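PDB 2GIA: mitochondrial RNA-binding protein 2 from Trypanosoma brucei, which binds guide RNA together with its partner MRP1, in a complex thought to act as an RNA matchmaker in mitochondrial RNA editing. Local coordinates for residues 47-51 with 166-172; 112-116 with 126-130. All blocks are in the same frame, centred on the assembly; numbering follows the deposited sequence.

Interaction 1 of 2, residues 47-51 with 166-172; sequences DVVHW and VEFDVAE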
ATOM      1  N   ASP D  47     -18.283  -6.608  -3.769  1.00 21.56           N
ATOM      2  CA  ASP D  47     -19.220  -7.562  -4.376  1.00 25.14           C
ATOM      3  C   ASP D  47     -18.714  -8.040  -5.710  1.00 22.20           C
ATOM      4  O   ASP D  47     -18.124  -7.232  -6.463  1.00 24.97           O
ATOM      5  CB  ASP D  47     -20.564  -6.875  -4.611  1.00 22.64           C
ATOM      6  CG  ASP D  47     -21.099  -6.218  -3.386  1.00 29.83           C
ATOM      7  OD1 ASP D  47     -21.046  -6.844  -2.310  1.00 26.70           O
ATOM      8  OD2 ASP D  47     -21.589  -5.065  -3.487  1.00 32.64           O
ATOM      9  N   VAL D  48     -18.940  -9.318  -6.029  1.00 26.09           N
ATOM     10  CA  VAL D  48     -18.554  -9.855  -7.335  1.00 23.71           C
ATOM     11  C   VAL D  48     -19.957 -10.126  -7.910  1.00 33.99           C
ATOM     12  O   VAL D  48     -20.646 -11.058  -7.498  1.00 30.04           O
ATOM     13  CB  VAL D  48     -17.728 -11.158  -7.231  1.00 26.93           C
ATOM     14  CG1 VAL D  48     -17.526 -11.786  -8.663  1.00 25.67           C
ATOM     15  CG2 VAL D  48     -16.326 -10.847  -6.642  1.00 23.71           C
ATOM     16  N   VAL D  49     -20.373  -9.275  -8.847  1.00 35.50           N
ATOM     17  CA  VAL D  49     -21.719  -9.325  -9.394  1.00 41.60           C
ATOM     18  C   VAL D  49     -21.801  -9.983 -10.763  1.00 40.53           C
ATOM     19  O   VAL D  49     -21.155  -9.547 -11.713  1.00 46.11           O
ATOM     20  CB  VAL D  49     -22.289  -7.894  -9.456  1.00 42.74           C
ATOM     21  CG1 VAL D  49     -23.794  -7.928  -9.723  1.00 43.57           C
ATOM     22  CG2 VAL D  49     -21.983  -7.145  -8.153  1.00 38.56           C
ATOM     23  N   HIS D  50     -22.602 -11.037 -10.855  1.00 40.52           N
ATOM     24  CA  HIS D  50     -22.767 -11.762 -12.115  1.00 39.98           C
ATOM     25  C   HIS D  50     -24.261 -11.991 -12.427  1.00 42.87           C
ATOM     26  O   HIS D  50     -24.730 -13.133 -12.515  1.00 36.82           O
ATOM     27  CB  HIS D  50     -22.028 -13.105 -12.054  1.00 41.09           C
ATOM     28  CG  HIS D  50     -20.544 -12.976 -11.859  1.00 51.31           C
ATOM     29  ND1 HIS D  50     -19.815 -11.899 -12.333  1.00 54.95           N
ATOM     30  CD2 HIS D  50     -19.640 -13.827 -11.317  1.00 45.30           C
ATOM     31  CE1 HIS D  50     -18.530 -12.100 -12.100  1.00 48.99           C
ATOM     32  NE2 HIS D  50     -18.395 -13.265 -11.484  1.00 42.29           N
ATOM     33  N   TRP D  51     -24.991 -10.886 -12.545  1.00 43.06           N
ATOM     34  CA  TRP D  51     -26.422 -10.889 -12.842  1.00 47.90           C
ATOM     35  C   TRP D  51     -26.691 -11.411 -14.247  1.00 49.74           C
ATOM     36  O   TRP D  51     -25.864 -11.290 -15.150  1.00 42.87           O
ATOM     37  CB  TRP D  51     -26.975  -9.472 -12.781  1.00 46.30           C
ATOM     38  CG  TRP D  51     -26.957  -8.808 -11.455  1.00 43.04           C
ATOM     39  CD1 TRP D  51     -26.749  -7.484 -11.221  1.00 38.12           C
ATOM     40  CD2 TRP D  51     -27.268  -9.395 -10.194  1.00 38.74           C
ATOM     41  NE1 TRP D  51     -26.921  -7.203  -9.890  1.00 48.11           N
ATOM     42  CE2 TRP D  51     -27.238  -8.359  -9.233  1.00 46.81           C
ATOM     43  CE3 TRP D  51     -27.570 -10.694  -9.778  1.00 45.60           C
ATOM     44  CZ2 TRP D  51     -27.499  -8.581  -7.877  1.00 46.27           C
ATOM     45  CZ3 TRP D  51     -27.833 -10.917  -8.428  1.00 49.88           C
ATOM     46  CH2 TRP D  51     -27.795  -9.860  -7.495  1.00 44.41           C
ATOM     47  N   VAL D 166     -17.483 -19.412  -8.934  1.00 29.81           N
ATOM     48  CA  VAL D 166     -17.458 -17.967  -9.164  1.00 30.28           C
ATOM     49  C   VAL D 166     -16.169 -17.663  -9.923  1.00 29.85           C
ATOM     50  O   VAL D 166     -15.082 -17.976  -9.445  1.00 27.82           O
ATOM     51  CB  VAL D 166     -17.488 -17.149  -7.845  1.00 27.95           C
ATOM     52  CG1 VAL D 166     -17.352 -15.645  -8.151  1.00 27.37           C
ATOM     53  CG2 VAL D 166     -18.813 -17.383  -7.117  1.00 28.67           C
ATOM     54  N   GLU D 167     -16.306 -17.095 -11.116  1.00 29.66           N
ATOM     55  CA  GLU D 167     -15.175 -16.728 -11.946  1.00 31.70           C
ATOM     56  C   GLU D 167     -14.751 -15.300 -11.551  1.00 29.56           C
ATOM     57  O   GLU D 167     -15.593 -14.430 -11.314  1.00 30.65           O
ATOM     58  CB  GLU D 167     -15.566 -16.702 -13.440  1.00 28.72           C
ATOM     59  CG  GLU D 167     -15.967 -18.059 -14.062  1.00 36.71           C
ATOM     60  CD  GLU D 167     -14.902 -19.124 -13.889  1.00 40.22           C
ATOM     61  OE1 GLU D 167     -13.709 -18.791 -13.682  1.00 43.30           O
ATOM     62  OE2 GLU D 167     -15.253 -20.312 -13.966  1.00 48.44           O
ATOM     63  N   PHE D 168     -13.454 -15.069 -11.489  1.00 23.79           N
ATOM     64  CA  PHE D 168     -12.937 -13.751 -11.171  1.00 22.63           C
ATOM     65  C   PHE D 168     -12.181 -13.272 -12.404  1.00 18.87           C
ATOM     66  O   PHE D 168     -11.150 -13.863 -12.737  1.00 28.23           O
ATOM     67  CB  PHE D 168     -11.946 -13.830  -9.998  1.00 20.78           C
ATOM     68  CG  PHE D 168     -12.598 -14.029  -8.658  1.00 24.96           C
ATOM     69  CD1 PHE D 168     -12.671 -12.971  -7.739  1.00 20.18           C
ATOM     70  CD2 PHE D 168     -13.152 -15.269  -8.317  1.00 26.71           C
ATOM     71  CE1 PHE D 168     -13.290 -13.158  -6.494  1.00 24.04           C
ATOM     72  CE2 PHE D 168     -13.779 -15.472  -7.078  1.00 27.24           C
ATOM     73  CZ  PHE D 168     -13.849 -14.423  -6.161  1.00 30.29           C
ATOM     74  N   ASP D 169     -12.671 -12.245 -13.086  1.00 24.48           N
ATOM     75  CA  ASP D 169     -11.928 -11.722 -14.238  1.00 22.28           C
ATOM     76  C   ASP D 169     -10.738 -10.865 -13.741  1.00 28.52           C
ATOM     77  O   ASP D 169     -10.429 -10.853 -12.551  1.00 25.84           O
ATOM     78  CB  ASP D 169     -12.847 -10.937 -15.211  1.00 27.57           C
ATOM     79  CG  ASP D 169     -13.357  -9.603 -14.647  1.00 37.99           C
ATOM     80  OD1 ASP D 169     -12.852  -9.118 -13.613  1.00 28.19           O
ATOM     81  OD2 ASP D 169     -14.279  -9.019 -15.265  1.00 30.06           O
ATOM     82  N   VAL D 170     -10.043 -10.195 -14.650  1.00 24.42           N
ATOM     83  CA  VAL D 170      -8.869  -9.418 -14.273  1.00 25.80           C
ATOM     84  C   VAL D 170      -9.142  -8.388 -13.190  1.00 21.46           C
ATOM     85  O   VAL D 170      -8.339  -8.242 -12.276  1.00 23.69           O
ATOM     86  CB  VAL D 170      -8.257  -8.694 -15.465  1.00 32.88           C
ATOM     87  CG1 VAL D 170      -7.073  -7.851 -15.018  1.00 26.59           C
ATOM     88  CG2 VAL D 170      -7.811  -9.701 -16.475  1.00 31.77           C
ATOM     89  N   ALA D 171     -10.243  -7.666 -13.315  1.00 21.97           N
ATOM     90  CA  ALA D 171     -10.605  -6.648 -12.321  1.00 23.43           C
ATOM     91  C   ALA D 171     -10.987  -7.273 -10.988  1.00 25.89           C
ATOM     92  O   ALA D 171     -10.539  -6.835  -9.944  1.00 19.66           O
ATOM     93  CB  ALA D 171     -11.767  -5.780 -12.835  1.00 20.11           C
ATOM     94  N   GLU D 172     -11.847  -8.280 -11.025  1.00 19.14           N
ATOM     95  CA  GLU D 172     -12.313  -8.937  -9.797  1.00 23.65           C
ATOM     96  C   GLU D 172     -11.199  -9.621  -9.018  1.00 18.96           C
ATOM     97  O   GLU D 172     -11.227  -9.649  -7.775  1.00 21.28           O
ATOM     98  CB  GLU D 172     -13.436  -9.946 -10.164  1.00 25.65           C
ATOM     99  CG  GLU D 172     -14.622  -9.206 -10.791  1.00 20.85           C
ATOM    100  CD  GLU D 172     -15.604 -10.119 -11.599  1.00 31.93           C
ATOM    101  OE1 GLU D 172     -15.194 -11.198 -12.077  1.00 24.86           O
ATOM    102  OE2 GLU D 172     -16.778  -9.724 -11.753  1.00 28.60           O
TER
HETATM  103  O   HOH W   1     -18.109  -7.837 -10.399  1.00 35.80           O

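Interaction 2 of 2, residues 112-116 with 126-130; sequences RSEKV and TFTPN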
ATOM      1  N   ARG D 112       2.531 -17.490  -7.020  1.00 32.67           N
ATOM      2  CA  ARG D 112       3.496 -18.353  -6.390  1.00 37.97           C
ATOM      3  C   ARG D 112       2.950 -19.772  -6.202  1.00 37.93           C
ATOM      4  O   ARG D 112       3.716 -20.732  -6.177  1.00 37.16           O
ATOM      5  CB  ARG D 112       3.922 -17.748  -5.039  1.00 37.11           C
ATOM      6  CG  ARG D 112       5.001 -18.526  -4.330  1.00 40.20           C
ATOM      7  CD  ARG D 112       5.295 -17.932  -2.961  1.00 35.82           C
ATOM      8  NE  ARG D 112       6.052 -16.682  -3.025  1.00 30.92           N
ATOM      9  CZ  ARG D 112       7.376 -16.646  -3.124  1.00 31.21           C
ATOM     10  NH1 ARG D 112       8.062 -17.785  -3.187  1.00 28.13           N
ATOM     11  NH2 ARG D 112       8.028 -15.493  -3.076  1.00 29.86           N
ATOM     12  N   SER D 113       1.630 -19.901  -6.103  1.00 31.40           N
ATOM     13  CA  SER D 113       1.002 -21.199  -5.899  1.00 36.35           C
ATOM     14  C   SER D 113      -0.025 -21.450  -6.994  1.00 38.75           C
ATOM     15  O   SER D 113      -0.663 -20.510  -7.493  1.00 29.94           O
ATOM     16  CB  SER D 113       0.341 -21.247  -4.520  1.00 38.43           C
ATOM     17  OG  SER D 113      -0.737 -22.159  -4.491  1.00 36.50           O
ATOM     18  N   GLU D 114      -0.180 -22.712  -7.398  1.00 33.92           N
ATOM     19  CA  GLU D 114      -1.138 -22.989  -8.466  1.00 33.77           C
ATOM     20  C   GLU D 114      -2.505 -23.336  -7.911  1.00 29.67           C
ATOM     21  O   GLU D 114      -3.476 -23.447  -8.662  1.00 31.45           O
ATOM     22  CB  GLU D 114      -0.631 -24.120  -9.376  1.00 45.88           C
ATOM     23  CG  GLU D 114       0.419 -23.684 -10.429  1.00 50.00           C
ATOM     24  CD  GLU D 114      -0.031 -22.479 -11.276  1.00 59.64           C
ATOM     25  OE1 GLU D 114       0.157 -21.328 -10.829  1.00 69.90           O
ATOM     26  OE2 GLU D 114      -0.578 -22.667 -12.384  1.00 61.12           O
ATOM     27  N   LYS D 115      -2.592 -23.504  -6.601  1.00 27.46           N
ATOM     28  CA  LYS D 115      -3.873 -23.841  -6.002  1.00 30.55           C
ATOM     29  C   LYS D 115      -3.948 -23.739  -4.492  1.00 26.01           C
ATOM     30  O   LYS D 115      -2.954 -23.897  -3.792  1.00 30.45           O
ATOM     31  CB  LYS D 115      -4.281 -25.286  -6.392  1.00 37.05           C
ATOM     32  CG  LYS D 115      -5.433 -25.840  -5.536  1.00 34.50           C
ATOM     33  CD  LYS D 115      -6.047 -27.122  -6.122  1.00 49.32           C
ATOM     34  CE  LYS D 115      -5.153 -28.344  -5.953  1.00 50.89           C
ATOM     35  NZ  LYS D 115      -3.878 -28.231  -6.700  1.00 58.22           N
ATOM     36  N   VAL D 116      -5.152 -23.465  -3.993  1.00 27.27           N
ATOM     37  CA  VAL D 116      -5.373 -23.452  -2.558  1.00 26.81           C
ATOM     38  C   VAL D 116      -6.672 -24.232  -2.367  1.00 31.34           C
ATOM     39  O   VAL D 116      -7.653 -23.980  -3.065  1.00 31.98           O
ATOM     40  CB  VAL D 116      -5.533 -22.020  -1.938  1.00 30.75           C
ATOM     41  CG1 VAL D 116      -6.628 -21.206  -2.660  1.00 25.68           C
ATOM     42  CG2 VAL D 116      -5.902 -22.153  -0.467  1.00 29.77           C
ATOM     43  N   THR D 126     -11.775 -25.125  -3.998  1.00 30.32           N
ATOM     44  CA  THR D 126     -10.446 -24.840  -4.555  1.00 34.38           C
ATOM     45  C   THR D 126     -10.467 -23.451  -5.213  1.00 29.53           C
ATOM     46  O   THR D 126     -11.528 -22.982  -5.681  1.00 33.31           O
ATOM     47  CB  THR D 126      -9.982 -25.864  -5.672  1.00 30.97           C
ATOM     48  OG1 THR D 126     -10.750 -25.669  -6.866  1.00 36.68           O
ATOM     49  CG2 THR D 126     -10.108 -27.304  -5.162  1.00 40.28           C
ATOM     50  N   PHE D 127      -9.298 -22.803  -5.255  1.00 27.65           N
ATOM     51  CA  PHE D 127      -9.161 -21.495  -5.887  1.00 27.24           C
ATOM     52  C   PHE D 127      -7.906 -21.678  -6.723  1.00 24.00           C
ATOM     53  O   PHE D 127      -6.842 -21.941  -6.194  1.00 24.91           O
ATOM     54  CB  PHE D 127      -8.958 -20.376  -4.827  1.00 30.10           C
ATOM     55  CG  PHE D 127      -8.897 -19.001  -5.415  1.00 28.42           C
ATOM     56  CD1 PHE D 127     -10.072 -18.349  -5.803  1.00 28.78           C
ATOM     57  CD2 PHE D 127      -7.673 -18.367  -5.619  1.00 29.42           C
ATOM     58  CE1 PHE D 127     -10.043 -17.070  -6.400  1.00 30.78           C
ATOM     59  CE2 PHE D 127      -7.622 -17.105  -6.209  1.00 25.40           C
ATOM     60  CZ  PHE D 127      -8.816 -16.448  -6.603  1.00 23.74           C
ATOM     61  N   THR D 128      -8.041 -21.487  -8.026  1.00 25.74           N
ATOM     62  CA  THR D 128      -6.950 -21.711  -8.937  1.00 27.92           C
ATOM     63  C   THR D 128      -6.979 -20.703 -10.062  1.00 23.61           C
ATOM     64  O   THR D 128      -8.003 -20.041 -10.293  1.00 30.74           O
ATOM     65  CB  THR D 128      -7.136 -23.115  -9.562  1.00 31.44           C
ATOM     66  OG1 THR D 128      -8.402 -23.135 -10.230  1.00 31.83           O
ATOM     67  CG2 THR D 128      -7.203 -24.192  -8.475  1.00 29.18           C
ATOM     68  N   PRO D 129      -5.860 -20.571 -10.791  1.00 28.37           N
ATOM     69  CA  PRO D 129      -5.815 -19.635 -11.917  1.00 29.58           C
ATOM     70  C   PRO D 129      -6.689 -20.235 -13.026  1.00 35.07           C
ATOM     71  O   PRO D 129      -6.839 -21.459 -13.125  1.00 33.02           O
ATOM     72  CB  PRO D 129      -4.351 -19.633 -12.359  1.00 28.15           C
ATOM     73  CG  PRO D 129      -3.607 -20.279 -11.265  1.00 31.43           C
ATOM     74  CD  PRO D 129      -4.535 -21.116 -10.464  1.00 27.88           C
ATOM     75  N   ASN D 130      -7.274 -19.384 -13.847  1.00 34.60           N
ATOM     76  CA  ASN D 130      -8.088 -19.876 -14.949  1.00 31.53           C
ATOM     77  C   ASN D 130      -7.212 -19.800 -16.202  1.00 37.62           C
ATOM     78  O   ASN D 130      -6.767 -18.727 -16.593  1.00 37.06           O
ATOM     79  CB  ASN D 130      -9.344 -19.025 -15.137  1.00 31.22           C
ATOM     80  CG  ASN D 130     -10.203 -19.526 -16.284  1.00 42.25           C
ATOM     81  OD1 ASN D 130      -9.705 -20.231 -17.169  1.00 36.82           O
ATOM     82  ND2 ASN D 130     -11.488 -19.166 -16.282  1.00 34.12           N
TER

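Interaction 1 of 2, residues 47-51 with 166-172
H50 meets E172 and E167 because its CG lies anti to its own carbonyl carbon (chi1 -62°), which swings the imidazole across to 166-172. E172 has the same first torsion and then runs extended, so its carboxylate reaches the ring from the opposite direction. The two planes are turned 56° against each other. NE2 of H50 donates to the carbonyl O of E167 at 3.0 Å, a bond that orients the ring. The acceptor lies near the ring plane and the donor lies in the carbonyl plane. Beside this bond, H50 CE1 touches OE2 of E172 at 3.0 Å, also at the ring edge. This carboxylate would probably polarise the imidazole. On the other side of CE1, ND1 makes a weak bond to V49 O. A water links the segments a second time: it accepts from V49 N and donates to E172 OE2 at 2.7 Å. The other carboxylate oxygen is held within its own segment. E172 OE1 accepts from D169 N at 2.9 Å, and D169 OD1 accepts from E172 N in return. This is a capping box at the N-terminus of helix 170-187, with D169 as the N-cap. The glutamate therefore both closes the helix start and faces strand 45-50. That strand and strand 160-168 belong to two different four-stranded antiparallel sheets, and their short segments run at 109° to each other. Alongside the polar groups is a small apolar contact. V48 CG1 packs on V166 CG1 at 3.9 Å and also lies near the E172 carboxylate. V48 CG2 reaches CE1 of F168 at 3.8 Å. L62 on strand 60-67, beside strand 45-50 in its sheet, touches both V166 and F168. D169 OD2 is hydrogen-bonded to the Y76 hydroxyl of the neighbouring mitochondrial RNA-binding protein 1 chain.

Interaction 2 of 2, residues 112-116 with 126-130
This is an antiparallel backbone pairing at the start of strand 116-119, an outermost strand of its sheet within the chain, where the loop after helix 101-109 enters the sheet. V116 and F127 form a hydrogen-bonded pair. V116 N donates to F127 O at 3.2 Å, and F127 N donates to V116 O at 3.0 Å. CA-H...O contacts from K115 to F127 O and from T126 to V116 O add to the join. V116 and F127 point to the same face, where V116 CG1 sits tightly on CB of F127 at 3.3 Å. CG1 is placed there by a chi1 of 54°, between the backbone N and the carbonyl carbon. Helix 101-109 covers this face, with R104 on V116 and F105 and V108 on F127. K115 and T128 lie side by side, pointing the same way, with K115 CB 3.8 Å from T128 CG2. E114, just before strand 116-119, sets its carbonyl O 3.1 Å from P129 CD. Its side chain crosses P129 at about a right angle, OE1 nearest to CG. S113 OG accepts from K115 N, an ST turn that shapes the entry. Strands 116-119 and 123-129 are consecutive antiparallel neighbours, a beta hairpin at the sheet edge within this chain.

How the interactions relate
Interaction 1 lies nearer the centre of the chain and joins two sheets and a helix start mainly through side chains, namely a histidine, a glutamate and a few apolar groups, with help from a water. Interaction 2 lies farther out and joins neighbouring strands of one sheet, mainly through backbone bonds, with the exposed E114 and K115 on the solvent side. Both reach the same sheet: interaction 1 through strand 160-168, interaction 2 through strands 116-119 and 123-129. The centres of interactions 1 and 2 are about 16 Å apart. They also touch: F168 packs on F127, and N130 ND2 makes a weak hydrogen bond to E167 OE1, whose stronger partner is T138. In sequence, 112-116 and 126-130 both fall between 47-51 and 166-172.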